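Heme-binding protein A (PDB 3TPA) is a family 5 extracellular solute-binding protein that probably binds glutathione, as in the related GbpA proteins, although it carries a heme-binding name. Local coordinates at residues N41-F46 with F72-N77; N83-P88 with L174-P179; R90-D95 with L162-K167; S100-A105 with K132-V137. The protein carries 1 engineered substitution. All blocks are in the same frame, centred on the assembly; numbering follows the deposited sequence.

Interaction 1: N41-F46 with F72-N77; sequences NRLVEF and FYLRQN
L43 and V44 meet F72 and L74 through carbon alone, and no hydrogen bond crosses between 41-46 and 72-77. The main element is a CH-pi contact: the L43 methyl CD1 sits over one face of the F72 ring, 4.0 Å from its centroid and only 9° off the ring normal. The other branch, L43 CD2, reaches L74 CD2 at 3.6 Å, which is methyl against methyl. With chi1 at -79°, L43 CG lies beside the backbone N and opposite the carbonyl carbon, which carries the two methyls toward F72 and L74. A forked leucine suits this place because one side chain serves two neighbours, a flat ring with one branch and an aliphatic tip with the other. V44 adds less; its CG1 lies at the edge of the F72 ring, near the ring plane, 4.3 Å from CE1.

Between the two segments' own atoms, side-chain polar bonds occur within 41-46. E45 OE1 takes a bond from R42 N (2.9 Å) and another from N41 ND2 (3.0 Å), the two donors approaching from opposite faces of the carboxylate plane. E45 OE2 forms a salt bridge with R42 NE at 3.1 Å, though its angle marks the hydrogen bond as weak. The carboxylate thus ties E45 to N41 and R42, across L43 in the chain.

Strands 44-46 and 69-74 are not adjacent in their antiparallel sheet: strand 53-63 runs between them, and its A58 both pairs with the L43 backbone and touches F72. Helix 94-105 packs against the same cluster, V97 touching L43 and L74.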
# COMPACT_ATOMS: atom_id res chain seq x y z
N ASN A 41 11.17 14.68 1.10
CA ASN A 41 11.53 13.74 2.18
C ASN A 41 10.44 13.71 3.21
O ASN A 41 9.58 14.59 3.22
CB ASN A 41 12.82 14.17 2.88
CG ASN A 41 14.04 13.91 2.04
OD1 ASN A 41 14.75 14.83 1.63
ND2 ASN A 41 14.30 12.64 1.77
N ARG A 42 10.49 12.69 4.07
CA ARG A 42 9.58 12.59 5.21
C ARG A 42 10.40 12.65 6.49
O ARG A 42 11.62 12.58 6.45
CB ARG A 42 8.83 11.25 5.17
CG ARG A 42 7.59 11.22 4.27
CD ARG A 42 7.88 11.52 2.80
NE ARG A 42 8.83 10.58 2.23
CZ ARG A 42 9.41 10.74 1.05
NH1 ARG A 42 9.10 11.80 0.32
NH2 ARG A 42 10.28 9.85 0.59
N LEU A 43 9.72 12.78 7.64
CA LEU A 43 10.39 12.84 8.94
C LEU A 43 11.29 11.61 9.14
O LEU A 43 12.47 11.74 9.45
CB LEU A 43 9.38 12.97 10.08
CG LEU A 43 8.81 14.38 10.29
CD1 LEU A 43 7.65 14.37 11.27
CD2 LEU A 43 9.92 15.33 10.78
N VAL A 44 10.71 10.43 8.94
CA VAL A 44 11.47 9.18 8.87
C VAL A 44 11.13 8.48 7.55
O VAL A 44 10.06 8.71 6.98
CB VAL A 44 11.16 8.24 10.06
CG1 VAL A 44 11.38 8.97 11.38
CG2 VAL A 44 9.71 7.71 9.98
N GLU A 45 12.04 7.66 7.04
CA GLU A 45 11.87 7.04 5.72
C GLU A 45 11.97 5.52 5.85
O GLU A 45 12.67 5.03 6.72
CB GLU A 45 12.98 7.50 4.78
CG GLU A 45 13.24 8.99 4.76
CD GLU A 45 12.30 9.73 3.84
OE1 GLU A 45 12.61 10.88 3.47
OE2 GLU A 45 11.26 9.14 3.49
N PHE A 46 11.31 4.78 4.96
CA PHE A 46 11.44 3.32 4.99
C PHE A 46 12.84 2.90 4.53
O PHE A 46 13.33 3.40 3.52
CB PHE A 46 10.39 2.66 4.08
CG PHE A 46 8.97 2.81 4.57
CD1 PHE A 46 8.50 2.05 5.62
CD2 PHE A 46 8.10 3.68 3.94
CE1 PHE A 46 7.20 2.19 6.05
CE2 PHE A 46 6.79 3.81 4.36
CZ PHE A 46 6.34 3.06 5.42
N PHE A 72 10.19 14.60 17.49
CA PHE A 72 11.13 14.50 16.38
C PHE A 72 12.12 15.62 16.47
O PHE A 72 11.73 16.78 16.57
CB PHE A 72 10.39 14.59 15.04
CG PHE A 72 9.43 13.47 14.82
CD1 PHE A 72 9.86 12.27 14.25
CD2 PHE A 72 8.11 13.59 15.22
CE1 PHE A 72 8.97 11.23 14.09
CE2 PHE A 72 7.23 12.55 15.06
CZ PHE A 72 7.65 11.37 14.50
N TYR A 73 13.40 15.27 16.47
CA TYR A 73 14.49 16.25 16.47
C TYR A 73 15.04 16.39 15.06
O TYR A 73 15.62 15.45 14.51
CB TYR A 73 15.59 15.83 17.45
CG TYR A 73 15.07 15.63 18.86
CD1 TYR A 73 14.91 16.71 19.71
CD2 TYR A 73 14.73 14.38 19.32
CE1 TYR A 73 14.42 16.54 21.01
CE2 TYR A 73 14.25 14.19 20.61
CZ TYR A 73 14.09 15.28 21.44
OH TYR A 73 13.61 15.08 22.71
N LEU A 74 14.86 17.56 14.47
CA LEU A 74 15.14 17.77 13.06
C LEU A 74 16.62 17.93 12.72
O LEU A 74 17.35 18.65 13.39
CB LEU A 74 14.34 18.97 12.54
CG LEU A 74 12.83 18.99 12.83
CD1 LEU A 74 12.20 20.25 12.31
CD2 LEU A 74 12.13 17.76 12.24
N ARG A 75 17.04 17.24 11.66
CA ARG A 75 18.36 17.39 11.03
C ARG A 75 18.63 18.86 10.73
O ARG A 75 17.75 19.57 10.26
CB ARG A 75 18.34 16.62 9.70
CG ARG A 75 19.66 16.43 9.01
CD ARG A 75 19.50 15.43 7.86
NE ARG A 75 18.91 14.18 8.32
CZ ARG A 75 19.58 13.19 8.90
NH1 ARG A 75 18.95 12.09 9.29
NH2 ARG A 75 20.89 13.30 9.10
N GLN A 76 19.85 19.33 10.98
CA GLN A 76 20.14 20.74 10.72
C GLN A 76 20.75 20.97 9.34
O GLN A 76 21.32 20.06 8.75
CB GLN A 76 21.02 21.32 11.82
CG GLN A 76 20.37 21.28 13.17
CD GLN A 76 20.87 22.38 14.06
OE1 GLN A 76 20.19 23.38 14.26
NE2 GLN A 76 22.07 22.21 14.61
N ASN A 77 20.60 22.19 8.83
CA ASN A 77 21.23 22.64 7.58
C ASN A 77 20.75 21.91 6.35
O ASN A 77 21.50 21.71 5.39
CB ASN A 77 22.76 22.57 7.67
CG ASN A 77 23.32 23.38 8.82
OD1 ASN A 77 23.19 24.61 8.86
ND2 ASN A 77 23.95 22.71 9.76

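Interaction 2: N83-P88 with L174-P179; sequences NKTFSP and LAQGKP
Q176 and K178 approach T85 in a small surface contact, and both meet the same methyl group. Q176, which follows A175 of helix 167-175, sends an extended side chain past T85 until OE1 lies 4.2 Å from T85 CG2, a touch and not a bond. G177 follows with positive phi (77°), a conformation glycine adopts easily; its N bonds back to L174 O at 2.9 Å, part of the Schellman motif that closes the helix. The chain then turns, and K178 runs back toward the end of Q176. K178 NZ stands 3.6 Å from T85 CG2, the two side chains tip to tip, and gives a 2.8 Å hydrogen bond to Q176 OE1 from well above the carbonyl plane. Q172 NE2 bonds the same oxygen, which therefore has two donors, and also bonds T85 O.

T85 offers this methyl because chi1 of -60° puts OG1 beside the backbone N and turns CG2 the other way, toward K178. Threonine suits a partly exposed position, with a methyl for contact and a hydroxyl beside it. Its loop is shaped by N83, whose OD1 accepts from T85 N at 2.7 Å. The arrangement is thus an Asx turn facing a Schellman-ended helix at the protein surface.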
# COMPACT_ATOMS: atom_id res chain seq x y z
N ASN A 83 13.83 27.53 -7.40
CA ASN A 83 13.54 27.65 -8.82
C ASN A 83 13.56 29.12 -9.17
O ASN A 83 13.98 29.94 -8.35
CB ASN A 83 12.22 26.96 -9.20
CG ASN A 83 11.02 27.57 -8.51
OD1 ASN A 83 10.93 28.77 -8.32
ND2 ASN A 83 10.08 26.72 -8.13
N LYS A 84 13.14 29.48 -10.37
CA LYS A 84 13.26 30.88 -10.79
C LYS A 84 12.28 31.79 -10.05
O LYS A 84 12.42 33.00 -10.08
CB LYS A 84 13.11 31.03 -12.31
CG LYS A 84 11.88 30.37 -12.93
CD LYS A 84 11.78 30.74 -14.42
CE LYS A 84 10.55 30.12 -15.09
NZ LYS A 84 10.76 28.70 -15.45
N THR A 85 11.31 31.17 -9.39
CA THR A 85 10.29 31.89 -8.62
C THR A 85 10.62 31.96 -7.13
O THR A 85 10.12 32.83 -6.42
CB THR A 85 8.92 31.20 -8.77
OG1 THR A 85 8.53 31.17 -10.15
CG2 THR A 85 7.85 31.90 -7.96
N PHE A 86 11.46 31.04 -6.66
CA PHE A 86 11.71 30.91 -5.23
C PHE A 86 13.14 30.54 -4.86
O PHE A 86 13.73 29.62 -5.42
CB PHE A 86 10.75 29.87 -4.64
CG PHE A 86 11.08 29.48 -3.23
CD1 PHE A 86 10.76 30.32 -2.18
CD2 PHE A 86 11.70 28.27 -2.96
CE1 PHE A 86 11.07 29.97 -0.85
CE2 PHE A 86 12.01 27.90 -1.65
CZ PHE A 86 11.70 28.75 -0.60
N SER A 87 13.70 31.26 -3.89
CA SER A 87 14.98 30.89 -3.31
C SER A 87 14.88 30.95 -1.79
O SER A 87 14.61 32.01 -1.23
CB SER A 87 16.08 31.82 -3.81
OG SER A 87 17.34 31.17 -3.75
N PRO A 88 15.12 29.82 -1.11
CA PRO A 88 14.94 29.83 0.35
C PRO A 88 16.03 30.64 1.04
O PRO A 88 17.15 30.74 0.52
CB PRO A 88 15.06 28.35 0.72
CG PRO A 88 16.02 27.82 -0.30
CD PRO A 88 15.71 28.56 -1.59
N LEU A 174 1.33 32.46 -1.39
CA LEU A 174 0.05 32.97 -0.91
C LEU A 174 0.07 34.49 -1.08
O LEU A 174 -0.83 35.08 -1.68
CB LEU A 174 -0.17 32.56 0.54
CG LEU A 174 -1.61 32.61 1.08
CD1 LEU A 174 -2.55 31.81 0.21
CD2 LEU A 174 -1.63 32.11 2.52
N ALA A 175 1.14 35.10 -0.58
CA ALA A 175 1.38 36.53 -0.74
C ALA A 175 1.33 36.95 -2.20
O ALA A 175 0.83 38.03 -2.53
CB ALA A 175 2.72 36.89 -0.14
N GLN A 176 1.83 36.09 -3.09
CA GLN A 176 1.88 36.42 -4.51
C GLN A 176 0.56 36.12 -5.22
O GLN A 176 0.40 36.40 -6.41
CB GLN A 176 3.05 35.70 -5.19
CG GLN A 176 4.41 36.28 -4.81
CD GLN A 176 5.56 35.49 -5.38
OE1 GLN A 176 5.51 34.26 -5.46
NE2 GLN A 176 6.62 36.18 -5.79
N GLY A 177 -0.39 35.59 -4.47
CA GLY A 177 -1.70 35.29 -5.01
C GLY A 177 -1.77 34.04 -5.88
O GLY A 177 -2.72 33.87 -6.63
N LYS A 178 -0.77 33.17 -5.77
CA LYS A 178 -0.78 31.91 -6.52
C LYS A 178 -0.37 30.68 -5.69
O LYS A 178 0.64 30.02 -5.98
CB LYS A 178 0.07 32.02 -7.80
CG LYS A 178 1.42 32.69 -7.60
CD LYS A 178 2.25 32.62 -8.88
CE LYS A 178 3.50 33.49 -8.79
NZ LYS A 178 4.48 33.03 -7.77
N PRO A 179 -1.16 30.36 -4.65
CA PRO A 179 -0.84 29.25 -3.74
C PRO A 179 -0.88 27.91 -4.47
O PRO A 179 -0.24 26.95 -4.03
CB PRO A 179 -1.96 29.32 -2.69
CG PRO A 179 -3.08 30.00 -3.38
CD PRO A 179 -2.43 31.01 -4.29

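Interaction 3: R90-D95 with L162-K167; sequences RPLNAD and LSIYSK
This is a partly buried, mainly apolar packing contact, without a direct hydrogen bond, between the start of helix 94-105 and the loop that leads into helix 167-175. Its inner part is L92 CD2 against I164 CG2 at 3.7 Å, two branched side chains crossing at about a right angle. For I164, chi1 of -57° sets CG1 beside the backbone N and leaves CG2 to face L92. The hydrocarbon part of K167 does the touching at the more exposed end: CD lies 4.0 Å from D95 CB and 3.9 Å from D95 O. A lysine suits this partly exposed place, since its methylenes can pack while its amine reaches further. R90 brings the edge of its guanidinium to K167 CB, with NH2 4.2 Å away.

Both helices begin here with side-chain caps. N93 OD1 accepts from D95 N in a weak bond (2.9 Å), and S166 OG bonds Y169 N. R90 NH1 donates to P91 O at 3.0 Å.

What joins the two segments directly is mostly aliphatic carbon, with an R90 nitrogen and the D95 carbonyl oxygen also in van der Waals touch. The charged groups find their ionic partners outside both segments: D95 with K136, K167 with D171 and R90 with D96.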
# COMPACT_ATOMS: atom_id res chain seq x y z
N ARG A 90 16.34 30.21 4.61
CA ARG A 90 16.66 29.42 5.79
C ARG A 90 16.51 27.93 5.50
O ARG A 90 15.77 27.55 4.59
CB ARG A 90 15.72 29.78 6.96
CG ARG A 90 14.24 29.71 6.60
CD ARG A 90 13.40 29.47 7.84
NE ARG A 90 11.98 29.26 7.56
CZ ARG A 90 11.44 28.07 7.29
NH1 ARG A 90 12.21 26.99 7.24
NH2 ARG A 90 10.14 27.96 7.08
N PRO A 91 17.19 27.09 6.29
CA PRO A 91 17.03 25.63 6.15
C PRO A 91 15.68 25.18 6.68
O PRO A 91 14.98 25.94 7.35
CB PRO A 91 18.12 25.07 7.07
CG PRO A 91 18.97 26.24 7.47
CD PRO A 91 18.08 27.43 7.41
N LEU A 92 15.34 23.94 6.36
CA LEU A 92 14.18 23.29 6.93
C LEU A 92 14.11 23.50 8.44
O LEU A 92 15.13 23.46 9.13
CB LEU A 92 14.29 21.80 6.60
CG LEU A 92 13.34 20.68 7.06
CD1 LEU A 92 13.66 20.23 8.45
CD2 LEU A 92 11.89 21.05 6.90
N ASN A 93 12.91 23.74 8.96
CA ASN A 93 12.69 23.74 10.40
C ASN A 93 11.29 23.26 10.74
O ASN A 93 10.55 22.80 9.87
CB ASN A 93 12.94 25.12 11.02
CG ASN A 93 11.93 26.15 10.57
OD1 ASN A 93 10.84 25.81 10.10
ND2 ASN A 93 12.27 27.42 10.71
N ALA A 94 10.93 23.37 12.01
CA ALA A 94 9.67 22.85 12.53
C ALA A 94 8.46 23.53 11.92
O ALA A 94 7.40 22.90 11.80
CB ALA A 94 9.62 22.98 14.07
N ASP A 95 8.59 24.80 11.55
CA ASP A 95 7.48 25.50 10.87
C ASP A 95 7.04 24.74 9.62
O ASP A 95 5.85 24.64 9.33
CB ASP A 95 7.86 26.93 10.47
CG ASP A 95 7.91 27.89 11.65
OD1 ASP A 95 7.40 27.54 12.74
OD2 ASP A 95 8.46 29.00 11.50
N LEU A 162 2.87 12.41 3.75
CA LEU A 162 3.45 13.25 4.81
C LEU A 162 4.82 13.82 4.44
O LEU A 162 5.65 14.12 5.30
CB LEU A 162 3.44 12.52 6.17
CG LEU A 162 2.01 12.32 6.69
CD1 LEU A 162 1.99 11.50 7.99
CD2 LEU A 162 1.29 13.67 6.94
N SER A 163 5.05 13.99 3.14
CA SER A 163 6.23 14.70 2.64
C SER A 163 6.23 16.11 3.20
O SER A 163 5.17 16.72 3.38
CB SER A 163 6.20 14.78 1.12
OG SER A 163 6.41 13.51 0.55
N ILE A 164 7.42 16.64 3.47
CA ILE A 164 7.52 17.96 4.08
C ILE A 164 7.72 19.02 3.01
O ILE A 164 8.72 18.99 2.27
CB ILE A 164 8.65 18.00 5.12
CG1 ILE A 164 8.44 16.93 6.20
CG2 ILE A 164 8.76 19.39 5.74
CD1 ILE A 164 7.11 17.01 6.92
N TYR A 165 6.76 19.93 2.92
CA TYR A 165 6.79 21.08 2.03
C TYR A 165 7.48 22.28 2.71
O TYR A 165 7.74 22.28 3.91
CB TYR A 165 5.37 21.53 1.72
CG TYR A 165 4.53 20.56 0.90
CD1 TYR A 165 4.09 20.91 -0.39
CD2 TYR A 165 4.19 19.31 1.40
CE1 TYR A 165 3.31 20.03 -1.15
CE2 TYR A 165 3.42 18.44 0.66
CZ TYR A 165 2.98 18.80 -0.61
OH TYR A 165 2.21 17.90 -1.33
N SER A 166 7.74 23.31 1.91
CA SER A 166 8.40 24.50 2.41
C SER A 166 7.34 25.54 2.77
O SER A 166 6.59 25.96 1.91
CB SER A 166 9.32 25.08 1.35
OG SER A 166 9.67 26.41 1.68
N LYS A 167 7.28 25.94 4.03
CA LYS A 167 6.35 26.99 4.40
C LYS A 167 6.81 28.34 3.85
O LYS A 167 5.99 29.18 3.51
CB LYS A 167 6.16 27.06 5.92
CG LYS A 167 5.15 28.13 6.36
CD LYS A 167 5.04 28.20 7.88
CE LYS A 167 3.84 29.02 8.34
NZ LYS A 167 3.90 30.45 7.95

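Interaction 4: S100-A105 with K132-V137; sequences SFQRQA and KSVEKV
Helix-on-sheet packing sets the character of this buried contact, in which helix 94-105 lies against strand 131-136, an outermost strand of the five-stranded antiparallel sheet. V134 is the residue that points from the strand into the helix. Its CG2 meets F101 CD1 at 3.7 Å and F101 CB at 3.9 Å, arriving obliquely to the ring, while CG1 lies 4.1 Å from F101 CB. Valine branches at CB, which suits a strand and lets both methyls straddle the base of the phenylalanine; the two side chains cross at about a right angle.

Q102, one residue further along the helix, approaches V134 beside F101. Its chain folds at chi2 (-54°), bringing OE1 to 3.8 Å from V134 CB, where the two side chains run antiparallel, side by side. A water links the same pair: it accepts from V134 N at 3.0 Å and donates weakly to Q102 OE1 at 3.1 Å. Glutamine fits this partly exposed margin, where the strand's backbone N is satisfied through solvent and not by a direct side-chain bond.

Around the contact, S133 and E135 turn away from the helix, and the strand pairs with 141-146, K132 and S133 both facing T145 in a classic beta bulge. I144 of that neighbouring strand touches F101 too, and Q104 and A105 touch F122 of helix 120-124.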
# COMPACT_ATOMS: atom_id res chain seq x y z
N SER A 100 3.02 21.25 6.99
CA SER A 100 2.71 20.12 6.12
C SER A 100 1.62 19.23 6.72
O SER A 100 0.74 18.75 6.01
CB SER A 100 3.98 19.31 5.83
OG SER A 100 4.98 20.16 5.29
N PHE A 101 1.68 19.03 8.03
CA PHE A 101 0.65 18.29 8.75
C PHE A 101 -0.64 19.08 8.84
O PHE A 101 -1.73 18.56 8.58
CB PHE A 101 1.12 17.94 10.17
CG PHE A 101 1.96 16.69 10.23
CD1 PHE A 101 1.42 15.51 10.72
CD2 PHE A 101 3.26 16.69 9.76
CE1 PHE A 101 2.19 14.37 10.77
CE2 PHE A 101 4.03 15.54 9.81
CZ PHE A 101 3.49 14.38 10.31
N GLN A 102 -0.52 20.35 9.21
CA GLN A 102 -1.71 21.14 9.54
C GLN A 102 -2.54 21.53 8.31
O GLN A 102 -3.75 21.67 8.42
CB GLN A 102 -1.34 22.36 10.41
CG GLN A 102 -0.95 21.99 11.86
CD GLN A 102 -1.99 21.15 12.55
OE1 GLN A 102 -1.75 20.00 12.90
NE2 GLN A 102 -3.17 21.72 12.74
N ARG A 103 -1.91 21.69 7.15
CA ARG A 103 -2.66 21.96 5.93
C ARG A 103 -3.75 20.90 5.83
O ARG A 103 -4.90 21.18 5.45
CB ARG A 103 -1.77 21.89 4.69
CG ARG A 103 -2.53 22.07 3.39
CD ARG A 103 -1.72 21.69 2.16
NE ARG A 103 -2.52 21.95 0.96
CZ ARG A 103 -2.05 21.92 -0.28
NH1 ARG A 103 -0.77 21.64 -0.52
NH2 ARG A 103 -2.87 22.18 -1.28
N GLN A 104 -3.38 19.69 6.23
CA GLN A 104 -4.24 18.53 6.13
C GLN A 104 -5.23 18.42 7.28
O GLN A 104 -6.41 18.21 7.05
CB GLN A 104 -3.39 17.26 6.03
CG GLN A 104 -2.33 17.36 4.91
CD GLN A 104 -1.70 16.03 4.56
OE1 GLN A 104 -2.39 15.03 4.36
NE2 GLN A 104 -0.38 16.01 4.48
N ALA A 105 -4.75 18.57 8.52
CA ALA A 105 -5.57 18.27 9.70
C ALA A 105 -6.52 19.39 10.13
O ALA A 105 -7.52 19.14 10.80
CB ALA A 105 -4.68 17.91 10.88
N LYS A 132 -3.78 13.92 17.75
CA LYS A 132 -4.32 14.96 18.60
C LYS A 132 -3.72 16.32 18.24
O LYS A 132 -4.43 17.31 18.15
CB LYS A 132 -4.10 14.68 20.09
CG LYS A 132 -4.52 15.84 21.00
CD LYS A 132 -4.34 15.50 22.48
CE LYS A 132 -5.64 15.05 23.12
NZ LYS A 132 -5.44 14.53 24.50
N SER A 133 -2.41 16.36 18.04
CA SER A 133 -1.77 17.64 17.79
C SER A 133 -0.35 17.51 17.26
O SER A 133 0.35 16.54 17.53
CB SER A 133 -1.78 18.49 19.07
OG SER A 133 -0.95 17.91 20.06
N VAL A 134 0.05 18.52 16.50
CA VAL A 134 1.39 18.65 15.94
C VAL A 134 1.89 20.05 16.29
O VAL A 134 1.38 21.04 15.76
CB VAL A 134 1.37 18.51 14.42
CG1 VAL A 134 2.79 18.67 13.83
CG2 VAL A 134 0.78 17.17 14.01
N GLU A 135 2.87 20.12 17.18
CA GLU A 135 3.31 21.40 17.72
C GLU A 135 4.81 21.59 17.57
O GLU A 135 5.58 20.65 17.68
CB GLU A 135 3.02 21.47 19.22
CG GLU A 135 1.69 20.91 19.64
CD GLU A 135 1.55 20.88 21.14
OE1 GLU A 135 2.01 19.90 21.77
OE2 GLU A 135 0.99 21.83 21.71
N LYS A 136 5.19 22.85 17.37
CA LYS A 136 6.59 23.25 17.40
C LYS A 136 7.03 23.43 18.83
O LYS A 136 6.43 24.21 19.57
CB LYS A 136 6.77 24.58 16.65
CG LYS A 136 8.18 25.16 16.73
CD LYS A 136 8.43 26.23 15.67
CE LYS A 136 8.14 27.62 16.18
NZ LYS A 136 8.42 28.64 15.14
N VAL A 137 8.06 22.70 19.23
CA VAL A 137 8.65 22.88 20.55
C VAL A 137 9.74 23.94 20.49
O VAL A 137 9.83 24.80 21.37
CB VAL A 137 9.25 21.60 21.09
CG1 VAL A 137 10.00 21.89 22.39
CG2 VAL A 137 8.15 20.57 21.33
O HOH W 1 -2.11 20.52 15.90

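In the fold
Interactions 1 and 4 are buried, interaction 3 is partly buried and interaction 2 lies at the surface. Helix 94-105 unites three of them: interaction 3 uses its start and interaction 4 its later turns, while interaction 1 packs against its side. Interactions 1 and 4 also reach the same antiparallel sheet at different strands. Probable hydrogen bonds tie neighbours together, N41 O with I164 N (3.0 Å) and Y165 N with S100 OG (3.0 Å). Across the contacts themselves interactions 1 and 4 are mainly apolar, interaction 3 mixes aliphatic packing with charged side chains that pair outside it, and interaction 2 sets a methyl against an amine and an amide.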